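Local coordinates for protein hydrogenase (NiFe) small subunit HydA (PDB 3MYR) that carries the iron-sulfur clusters of a heterodimeric [NiFe] hydrogenase and probably passes electrons between the hydrogen-splitting large subunit and an acceptor, at residues H25-E30 against V153-I158; A114-L119 against D171-P176; I142-C147 against A178-S183. All blocks are in the same frame, centred on the assembly; numbering follows the deposited sequence.

Contact 1: residues H25-E30 against V153-I158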
loop_
_atom_site.group_PDB
_atom_site.type_symbol
_atom_site.label_atom_id
_atom_site.label_comp_id
_atom_site.label_asym_id
_atom_site.label_seq_id
_atom_site.Cartn_x
_atom_site.Cartn_y
_atom_site.Cartn_z
ATOM N N HIS A 25 7.040 -16.991 -4.707
ATOM C CA HIS A 25 6.389 -18.304 -4.769
ATOM C C HIS A 25 7.278 -19.387 -4.179
ATOM O O HIS A 25 6.778 -20.430 -3.818
ATOM C CB HIS A 25 6.039 -18.591 -6.244
ATOM C CG HIS A 25 5.271 -19.856 -6.485
ATOM N ND1 HIS A 25 3.912 -19.985 -6.188
ATOM C CD2 HIS A 25 5.637 -21.037 -7.069
ATOM C CE1 HIS A 25 3.501 -21.214 -6.506
ATOM N NE2 HIS A 25 4.521 -21.865 -7.055
ATOM N N ALA A 26 8.602 -19.185 -4.099
ATOM C CA ALA A 26 9.506 -20.247 -3.518
ATOM C C ALA A 26 10.801 -19.637 -3.104
ATOM O O ALA A 26 11.464 -19.041 -3.927
ATOM C CB ALA A 26 9.869 -21.358 -4.525
ATOM N N PRO A 27 11.180 -19.803 -1.838
ATOM C CA PRO A 27 10.350 -20.327 -0.762
ATOM C C PRO A 27 9.306 -19.244 -0.390
ATOM O O PRO A 27 9.586 -18.044 -0.560
ATOM C CB PRO A 27 11.362 -20.517 0.380
ATOM C CG PRO A 27 12.377 -19.450 0.130
ATOM C CD PRO A 27 12.518 -19.385 -1.380
ATOM N N THR A 28 8.098 -19.619 0.030
ATOM C CA THR A 28 7.140 -18.563 0.354
ATOM C C THR A 28 7.498 -17.941 1.724
ATOM O O THR A 28 8.151 -18.589 2.555
ATOM C CB THR A 28 5.721 -19.118 0.461
ATOM O OG1 THR A 28 5.707 -20.074 1.543
ATOM C CG2 THR A 28 5.259 -19.838 -0.878
ATOM N N LEU A 29 7.008 -16.730 1.995
ATOM C CA LEU A 29 7.193 -16.086 3.298
ATOM C C LEU A 29 6.676 -16.966 4.473
ATOM O O LEU A 29 7.363 -17.218 5.473
ATOM C CB LEU A 29 6.343 -14.809 3.236
ATOM C CG LEU A 29 6.683 -13.716 4.250
ATOM C CD1 LEU A 29 5.563 -12.860 4.768
ATOM C CD2 LEU A 29 7.910 -13.895 5.133
ATOM N N GLU A 30 5.505 -17.555 4.311
ATOM C CA GLU A 30 5.032 -18.460 5.353
ATOM C C GLU A 30 5.910 -19.716 5.574
ATOM O O GLU A 30 6.184 -20.057 6.734
ATOM C CB GLU A 30 3.543 -18.804 5.233
ATOM C CG GLU A 30 3.069 -19.588 3.986
ATOM C CD GLU A 30 2.863 -18.694 2.700
ATOM O OE1 GLU A 30 2.232 -19.181 1.732
ATOM O OE2 GLU A 30 3.352 -17.530 2.638
ATOM N N VAL A 153 13.926 -12.743 -6.216
ATOM C CA VAL A 153 15.305 -12.300 -5.911
ATOM C C VAL A 153 15.465 -12.105 -4.427
ATOM O O VAL A 153 16.484 -12.498 -3.842
ATOM C CB VAL A 153 15.675 -11.028 -6.696
ATOM C CG1 VAL A 153 16.971 -10.400 -6.151
ATOM C CG2 VAL A 153 15.788 -11.375 -8.184
ATOM N N ILE A 154 14.502 -11.448 -3.788
ATOM C CA ILE A 154 14.573 -11.299 -2.314
ATOM C C ILE A 154 14.681 -12.664 -1.623
ATOM O O ILE A 154 15.580 -12.881 -0.850
ATOM C CB ILE A 154 13.413 -10.508 -1.761
ATOM C CG1 ILE A 154 13.324 -9.172 -2.508
ATOM C CG2 ILE A 154 13.579 -10.217 -0.232
ATOM C CD1 ILE A 154 12.005 -8.419 -2.203
ATOM N N THR A 155 13.775 -13.595 -1.905
ATOM C CA THR A 155 13.845 -14.862 -1.193
ATOM C C THR A 155 15.030 -15.710 -1.723
ATOM O O THR A 155 15.530 -16.537 -1.015
ATOM C CB THR A 155 12.512 -15.664 -1.339
ATOM O OG1 THR A 155 12.184 -15.765 -2.737
ATOM C CG2 THR A 155 11.358 -14.914 -0.688
ATOM N N GLY A 156 15.392 -15.552 -2.985
ATOM C CA GLY A 156 16.599 -16.160 -3.558
ATOM C C GLY A 156 17.900 -15.847 -2.791
ATOM O O GLY A 156 18.717 -16.737 -2.529
ATOM N N VAL A 157 18.070 -14.587 -2.432
ATOM C CA VAL A 157 19.209 -14.154 -1.664
ATOM C C VAL A 157 19.118 -14.751 -0.282
ATOM O O VAL A 157 20.113 -15.254 0.256
ATOM C CB VAL A 157 19.209 -12.625 -1.535
ATOM C CG1 VAL A 157 20.308 -12.148 -0.513
ATOM C CG2 VAL A 157 19.581 -11.998 -2.898
ATOM N N ILE A 158 17.942 -14.699 0.317
ATOM C CA ILE A 158 17.789 -15.271 1.628
ATOM C C ILE A 158 18.051 -16.775 1.605
ATOM O O ILE A 158 18.751 -17.273 2.476
ATOM C CB ILE A 158 16.387 -14.970 2.213
ATOM C CG1 ILE A 158 16.262 -13.466 2.465
ATOM C CG2 ILE A 158 16.152 -15.780 3.513
ATOM C CD1 ILE A 158 14.792 -13.013 2.742
HETATM O O HOH W 1 13.856 -17.779 -4.484
#
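Pro27 lies against Thr155 in a small patch where the turn leading into helix 29-36 meets the flank of helix 151-164, the helix that covers strand 141-144 through Val153 and Val157 on Val144. The apolar part of the contact belongs to this pair. The two side chains slide past each other in opposite directions, and the ring atom CD of Pro27 comes within 3.7 Å of CB of Thr155. Separately, the threonine methyl CG2 rests against the carbonyl O of Pro27, 3.6 Å away. Proline suits the place twice over: its ring offers compact apolar packing, and the cis peptide bond before it bends the chain sharply just ahead of the helix.

The polar part runs through water. One ordered molecule donates to the carbonyl O of Ala26 at 2.8 Å and accepts from OG1 of Thr155 at 3.1 Å, bridging two oxygens that stand 3.6 Å apart. Chi1 of 52° tucks OG1 between the backbone N and the carbonyl carbon; its single proton points to the water and can be shared only weakly with the carbonyl O of Pro151, one helical turn back.

Capping comes next along the chain: OG1 of Thr28, at the N-cap, bonds to the backbone N of Asp31, while Glu30 forms a salt bridge with Arg199 of the large subunit.

With no direct hydrogen bond between the segments, the threonine divides its work: CB against the proline ring, methyl against its carbonyl, hydroxyl to the water, which serves both OG1 and the carbonyl O of Ala26.

Contact 2: residues A114-L119 against D171-P176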
loop_
_atom_site.group_PDB
_atom_site.type_symbol
_atom_site.label_atom_id
_atom_site.label_comp_id
_atom_site.label_asym_id
_atom_site.label_seq_id
_atom_site.Cartn_x
_atom_site.Cartn_y
_atom_site.Cartn_z
ATOM N N ALA A 114 16.972 1.766 0.496
ATOM C CA ALA A 114 17.943 1.318 1.499
ATOM C C ALA A 114 19.332 1.147 0.885
ATOM O O ALA A 114 20.325 1.493 1.501
ATOM C CB ALA A 114 17.472 0.007 2.138
ATOM N N ALA A 115 19.405 0.532 -0.291
ATOM C CA ALA A 115 20.682 0.246 -0.901
ATOM C C ALA A 115 21.441 1.502 -1.317
ATOM O O ALA A 115 22.648 1.599 -1.046
ATOM C CB ALA A 115 20.543 -0.747 -2.061
ATOM N N PHE A 116 20.746 2.469 -1.895
ATOM C CA PHE A 116 21.404 3.585 -2.567
ATOM C C PHE A 116 20.800 4.964 -2.229
ATOM O O PHE A 116 21.233 5.939 -2.815
ATOM C CB PHE A 116 21.332 3.392 -4.111
ATOM C CG PHE A 116 21.969 2.112 -4.602
ATOM C CD1 PHE A 116 23.249 1.723 -4.135
ATOM C CD2 PHE A 116 21.336 1.330 -5.559
ATOM C CE1 PHE A 116 23.858 0.537 -4.577
ATOM C CE2 PHE A 116 21.932 0.127 -6.029
ATOM C CZ PHE A 116 23.189 -0.275 -5.554
ATOM N N GLY A 117 19.733 5.052 -1.438
ATOM C CA GLY A 117 19.159 6.375 -1.164
ATOM C C GLY A 117 17.765 6.452 -1.805
ATOM O O GLY A 117 16.777 6.853 -1.143
ATOM N N GLY A 118 17.625 5.950 -3.037
ATOM C CA GLY A 118 16.267 5.825 -3.601
ATOM C C GLY A 118 15.452 7.160 -3.621
ATOM O O GLY A 118 15.975 8.251 -3.802
ATOM N N LEU A 119 14.149 7.050 -3.460
ATOM C CA LEU A 119 13.268 8.143 -3.710
ATOM C C LEU A 119 13.437 9.269 -2.708
ATOM O O LEU A 119 13.510 10.402 -3.109
ATOM C CB LEU A 119 11.845 7.648 -3.705
ATOM C CG LEU A 119 10.729 8.435 -4.304
ATOM C CD1 LEU A 119 9.321 8.161 -3.780
ATOM C CD2 LEU A 119 11.026 9.653 -5.145
ATOM N N ASP A 171 28.790 -7.841 -6.879
ATOM C CA ASP A 171 29.466 -6.916 -7.772
ATOM C C ASP A 171 30.046 -5.687 -7.006
ATOM O O ASP A 171 30.037 -5.612 -5.752
ATOM C CB ASP A 171 28.512 -6.501 -8.918
ATOM C CG ASP A 171 27.458 -5.478 -8.483
ATOM O OD1 ASP A 171 27.504 -5.038 -7.307
ATOM O OD2 ASP A 171 26.485 -5.217 -9.253
ATOM N N GLY A 172 30.561 -4.719 -7.734
ATOM C CA GLY A 172 31.256 -3.601 -7.050
ATOM C C GLY A 172 30.338 -2.740 -6.233
ATOM O O GLY A 172 30.783 -2.045 -5.284
ATOM N N TYR A 173 29.040 -2.805 -6.538
ATOM C CA TYR A 173 28.085 -2.074 -5.684
ATOM C C TYR A 173 27.386 -2.917 -4.587
ATOM O O TYR A 173 26.336 -2.487 -4.050
ATOM C CB TYR A 173 27.006 -1.431 -6.542
ATOM C CG TYR A 173 27.400 -0.168 -7.244
ATOM C CD1 TYR A 173 27.705 1.013 -6.528
ATOM C CD2 TYR A 173 27.269 -0.090 -8.616
ATOM C CE1 TYR A 173 27.972 2.226 -7.233
ATOM C CE2 TYR A 173 27.521 1.085 -9.322
ATOM C CZ TYR A 173 27.901 2.207 -8.641
ATOM O OH TYR A 173 28.103 3.307 -9.406
ATOM N N GLY A 174 27.897 -4.125 -4.315
ATOM C CA GLY A 174 27.363 -4.952 -3.216
ATOM C C GLY A 174 26.131 -5.782 -3.611
ATOM O O GLY A 174 25.459 -6.396 -2.731
ATOM N N ARG A 175 25.895 -5.878 -4.921
ATOM C CA ARG A 175 24.712 -6.600 -5.470
ATOM C C ARG A 175 25.051 -8.040 -5.870
ATOM O O ARG A 175 26.042 -8.295 -6.548
ATOM C CB ARG A 175 24.175 -5.847 -6.685
ATOM C CG ARG A 175 23.815 -4.347 -6.398
ATOM C CD ARG A 175 23.230 -3.711 -7.697
ATOM N NE ARG A 175 24.284 -3.658 -8.734
ATOM C CZ ARG A 175 24.261 -2.833 -9.794
ATOM N NH1 ARG A 175 23.252 -2.016 -9.992
ATOM N NH2 ARG A 175 25.260 -2.779 -10.630
ATOM N N PRO A 176 24.251 -8.994 -5.411
ATOM C CA PRO A 176 24.468 -10.411 -5.789
ATOM C C PRO A 176 24.548 -10.626 -7.302
ATOM O O PRO A 176 23.597 -10.310 -8.044
ATOM C CB PRO A 176 23.230 -11.095 -5.237
ATOM C CG PRO A 176 22.929 -10.342 -3.995
ATOM C CD PRO A 176 23.114 -8.857 -4.486
#
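Phe116 of helix 111-116 pushes the rim of its ring against the turn formed by Asp171 to Gly174 and the residue that follows it. It contributes the most buried surface, and its contacts all lie at the outer end of the ring: CE1 stands 3.9 Å from the carbonyl O of Tyr173, and CZ is 4.0 Å from CD of Arg175. Both partners meet the ring at its edge, close to its plane, while CB of Ala115 covers the centre of one face. A flat, wholly apolar side chain suits this slot between helix and turn.

Tyr173 is met chiefly at its root, CB lying 4.1 Å from CZ of Phe116. The two rings are set obliquely, with planes at 69°. The carbonyl O of Tyr173 also accepts ND2 of Asn143, tying the turn to strand 141-144 of the central sheet, and its ring carbon CD2 lies over one face of the Arg175 guanidinium, offset toward the rim.

Arg175 crosses Phe116 at about a right angle, offering a methylene to the ring while its charged end goes to Asp171. The chain bends at chi3 (-66°), bringing NE to OD2 of Asp171 at 2.7 Å, on the syn lone pair and nearly in the guanidinium plane. OD1 accepts the backbone N of Arg175 at 3.0 Å from above the carboxylate plane, and NH1 pairs with Glu252. Replacing this arginine by a leucine would probably leave Asp171 and Glu252 without their shared positive mate and the Asp171 carboxylate freer to turn.

Gly174 N closes the type I turn on Asp171 O at 3.0 Å. Carbon-rich packing thus joins helix to turn, while the salt bridge to Asp171 and these backbone bonds stay within 171-176.

Contact 3: residues I142-C147 against A178-S183. With SF4 (iron/sulfur cluster), chain I.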
loop_
_atom_site.group_PDB
_atom_site.type_symbol
_atom_site.label_atom_id
_atom_site.label_comp_id
_atom_site.label_asym_id
_atom_site.label_seq_id
_atom_site.Cartn_x
_atom_site.Cartn_y
_atom_site.Cartn_z
ATOM N N ILE A 142 24.620 -6.491 2.161
ATOM C CA ILE A 142 24.331 -6.997 0.808
ATOM C C ILE A 142 23.247 -6.091 0.253
ATOM O O ILE A 142 22.219 -5.947 0.890
ATOM C CB ILE A 142 23.739 -8.419 0.858
ATOM C CG1 ILE A 142 24.740 -9.403 1.441
ATOM C CG2 ILE A 142 23.365 -8.910 -0.544
ATOM C CD1 ILE A 142 23.942 -10.710 1.776
ATOM N N ASN A 143 23.443 -5.488 -0.913
ATOM C CA ASN A 143 22.415 -4.624 -1.515
ATOM C C ASN A 143 21.558 -5.399 -2.474
ATOM O O ASN A 143 22.086 -6.082 -3.362
ATOM C CB ASN A 143 23.122 -3.521 -2.276
ATOM C CG ASN A 143 23.743 -2.493 -1.314
ATOM O OD1 ASN A 143 23.203 -2.294 -0.229
ATOM N ND2 ASN A 143 24.858 -1.900 -1.680
ATOM N N VAL A 144 20.243 -5.337 -2.299
ATOM C CA VAL A 144 19.334 -6.066 -3.149
ATOM C C VAL A 144 18.350 -5.005 -3.692
ATOM O O VAL A 144 17.241 -4.844 -3.175
ATOM C CB VAL A 144 18.601 -7.225 -2.357
ATOM C CG1 VAL A 144 17.575 -8.042 -3.307
ATOM C CG2 VAL A 144 19.647 -8.218 -1.760
ATOM N N PRO A 145 18.761 -4.252 -4.720
ATOM C CA PRO A 145 18.010 -3.037 -5.136
ATOM C C PRO A 145 16.924 -3.369 -6.165
ATOM O O PRO A 145 16.754 -4.564 -6.520
ATOM C CB PRO A 145 19.063 -2.176 -5.755
ATOM C CG PRO A 145 20.077 -3.129 -6.288
ATOM C CD PRO A 145 20.130 -4.262 -5.234
ATOM N N GLY A 146 16.258 -2.352 -6.698
ATOM C CA GLY A 146 14.976 -2.564 -7.419
ATOM C C GLY A 146 13.884 -1.831 -6.655
ATOM O O GLY A 146 14.001 -1.637 -5.469
ATOM N N CYS A 147 12.804 -1.445 -7.318
ATOM C CA CYS A 147 11.814 -0.584 -6.682
ATOM C C CYS A 147 10.423 -1.165 -7.025
ATOM O O CYS A 147 9.725 -0.696 -7.949
ATOM C CB CYS A 147 12.004 0.850 -7.243
ATOM S SG CYS A 147 11.044 2.035 -6.284
ATOM N N ALA A 178 24.159 -13.220 -9.020
ATOM C CA ALA A 178 23.194 -14.153 -9.654
ATOM C C ALA A 178 22.009 -13.362 -10.201
ATOM O O ALA A 178 21.274 -13.849 -11.089
ATOM C CB ALA A 178 22.664 -15.241 -8.634
ATOM N N PHE A 179 21.749 -12.183 -9.597
ATOM C CA PHE A 179 20.542 -11.474 -9.951
ATOM C C PHE A 179 20.856 -10.163 -10.646
ATOM O O PHE A 179 20.021 -9.653 -11.416
ATOM C CB PHE A 179 19.672 -11.291 -8.685
ATOM C CG PHE A 179 19.361 -12.607 -8.012
ATOM C CD1 PHE A 179 18.815 -13.653 -8.759
ATOM C CD2 PHE A 179 19.752 -12.852 -6.702
ATOM C CE1 PHE A 179 18.545 -14.920 -8.164
ATOM C CE2 PHE A 179 19.509 -14.132 -6.098
ATOM C CZ PHE A 179 18.928 -15.139 -6.838
ATOM N N TYR A 180 22.048 -9.613 -10.349
ATOM C CA TYR A 180 22.373 -8.285 -10.831
ATOM C C TYR A 180 23.638 -8.313 -11.706
ATOM O O TYR A 180 24.148 -7.272 -12.057
ATOM C CB TYR A 180 22.562 -7.307 -9.684
ATOM C CG TYR A 180 21.339 -7.198 -8.858
ATOM C CD1 TYR A 180 21.167 -8.034 -7.723
ATOM C CD2 TYR A 180 20.349 -6.264 -9.157
ATOM C CE1 TYR A 180 20.038 -7.907 -6.913
ATOM C CE2 TYR A 180 19.169 -6.159 -8.364
ATOM C CZ TYR A 180 19.018 -6.999 -7.279
ATOM O OH TYR A 180 17.875 -6.960 -6.500
ATOM N N GLY A 181 24.084 -9.491 -12.127
ATOM C CA GLY A 181 25.363 -9.589 -12.789
ATOM C C GLY A 181 25.267 -9.149 -14.257
ATOM O O GLY A 181 26.281 -8.923 -14.872
ATOM N N GLN A 182 24.078 -9.108 -14.845
ATOM C CA GLN A 182 23.949 -8.775 -16.314
ATOM C C GLN A 182 22.948 -7.665 -16.474
ATOM O O GLN A 182 21.990 -7.564 -15.692
ATOM C CB GLN A 182 23.460 -9.985 -17.139
ATOM C CG GLN A 182 24.371 -11.234 -17.041
ATOM C CD GLN A 182 25.799 -11.128 -17.695
ATOM O OE1 GLN A 182 26.591 -12.096 -17.602
ATOM N NE2 GLN A 182 26.106 -10.022 -18.391
ATOM N N SER A 183 23.131 -6.842 -17.496
ATOM C CA SER A 183 22.248 -5.721 -17.705
ATOM C C SER A 183 20.974 -6.257 -18.308
ATOM O O SER A 183 20.965 -7.298 -18.989
ATOM C CB SER A 183 22.861 -4.668 -18.668
ATOM O OG SER A 183 22.908 -5.185 -19.988
HETATM FE FE1 SF4 I . 10.848 1.382 -4.124
HETATM FE FE2 SF4 I . 11.225 -0.416 -2.022
HETATM FE FE3 SF4 I . 12.104 2.261 -1.825
HETATM FE FE4 SF4 I . 9.265 1.335 -1.936
HETATM S S1 SF4 I . 10.923 1.053 -0.181
HETATM S S2 SF4 I . 10.277 3.145 -2.797
HETATM S S3 SF4 I . 9.467 -0.255 -3.557
HETATM S S4 SF4 I . 12.839 0.713 -3.295
#
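The loop from strand 141-144 to Cys147, a ligand of the first (proximal) [4Fe-4S] cluster in the flavodoxin-like domain, is held from the far side by Tyr180 of helix 177-180. The tyrosine grips it by a hydrogen bond and by its ring. Its OH donates to the carbonyl O of Pro145 at 2.6 Å, approaching in the carbonyl plane on a lone pair with a C=O...O angle of 143°. One ring face meanwhile receives CD of Pro145, a CH-pi contact 4.0 Å from the centroid and 28° off the normal. Tyrosine fits because one flat group both packs on the proline and satisfies its buried carbonyl.

Val144 comes across the phenol at about a right angle. With CG1 anti to the backbone N (chi1 180°), that methyl lies 3.4 Å from the hydroxyl of Tyr180.

Gly146 follows, with a positive phi at which a side chain would jam against the preceding carbonyl; its N hydrogen-bonds to OG1 of Thr112 and its O lies 3.4 Å from cluster sulfur S4. Cys147 then binds iron FE1 through SG at 2.3 Å. Arg59 and Lys211 of the large subunit both hydrogen-bond to its carbonyl O.

A cluster ligand carried on the loop just past a parallel strand's C-terminal end is typical of the flavodoxin-like domain of [NiFe] hydrogenase small subunits.

How the contacts relate
The three contacts lie along strand 141-144, helix 151-164 and the connection 171-183 that follows. Their first segments come in the order 25-30, 114-119 and 142-147, and their second segments, 153-158, 171-176 and 178-183, follow in the same order, so every pair crosses along the chain. Contacts 2 and 3 are closest, centres 8 Å apart, joined where the carbonyl of Gly174 bonds to the backbone N of Asn143. The centre of contact 1 lies about 15 Å from that of contact 3 and 19 Å from that of contact 2. Val153 packs on Val144, Phe179 and Tyr180 of contact 3; Val157 touches Phe179 there and Pro176 of contact 2. Strand, helix and connection thus meet near the cluster bound by Cys147.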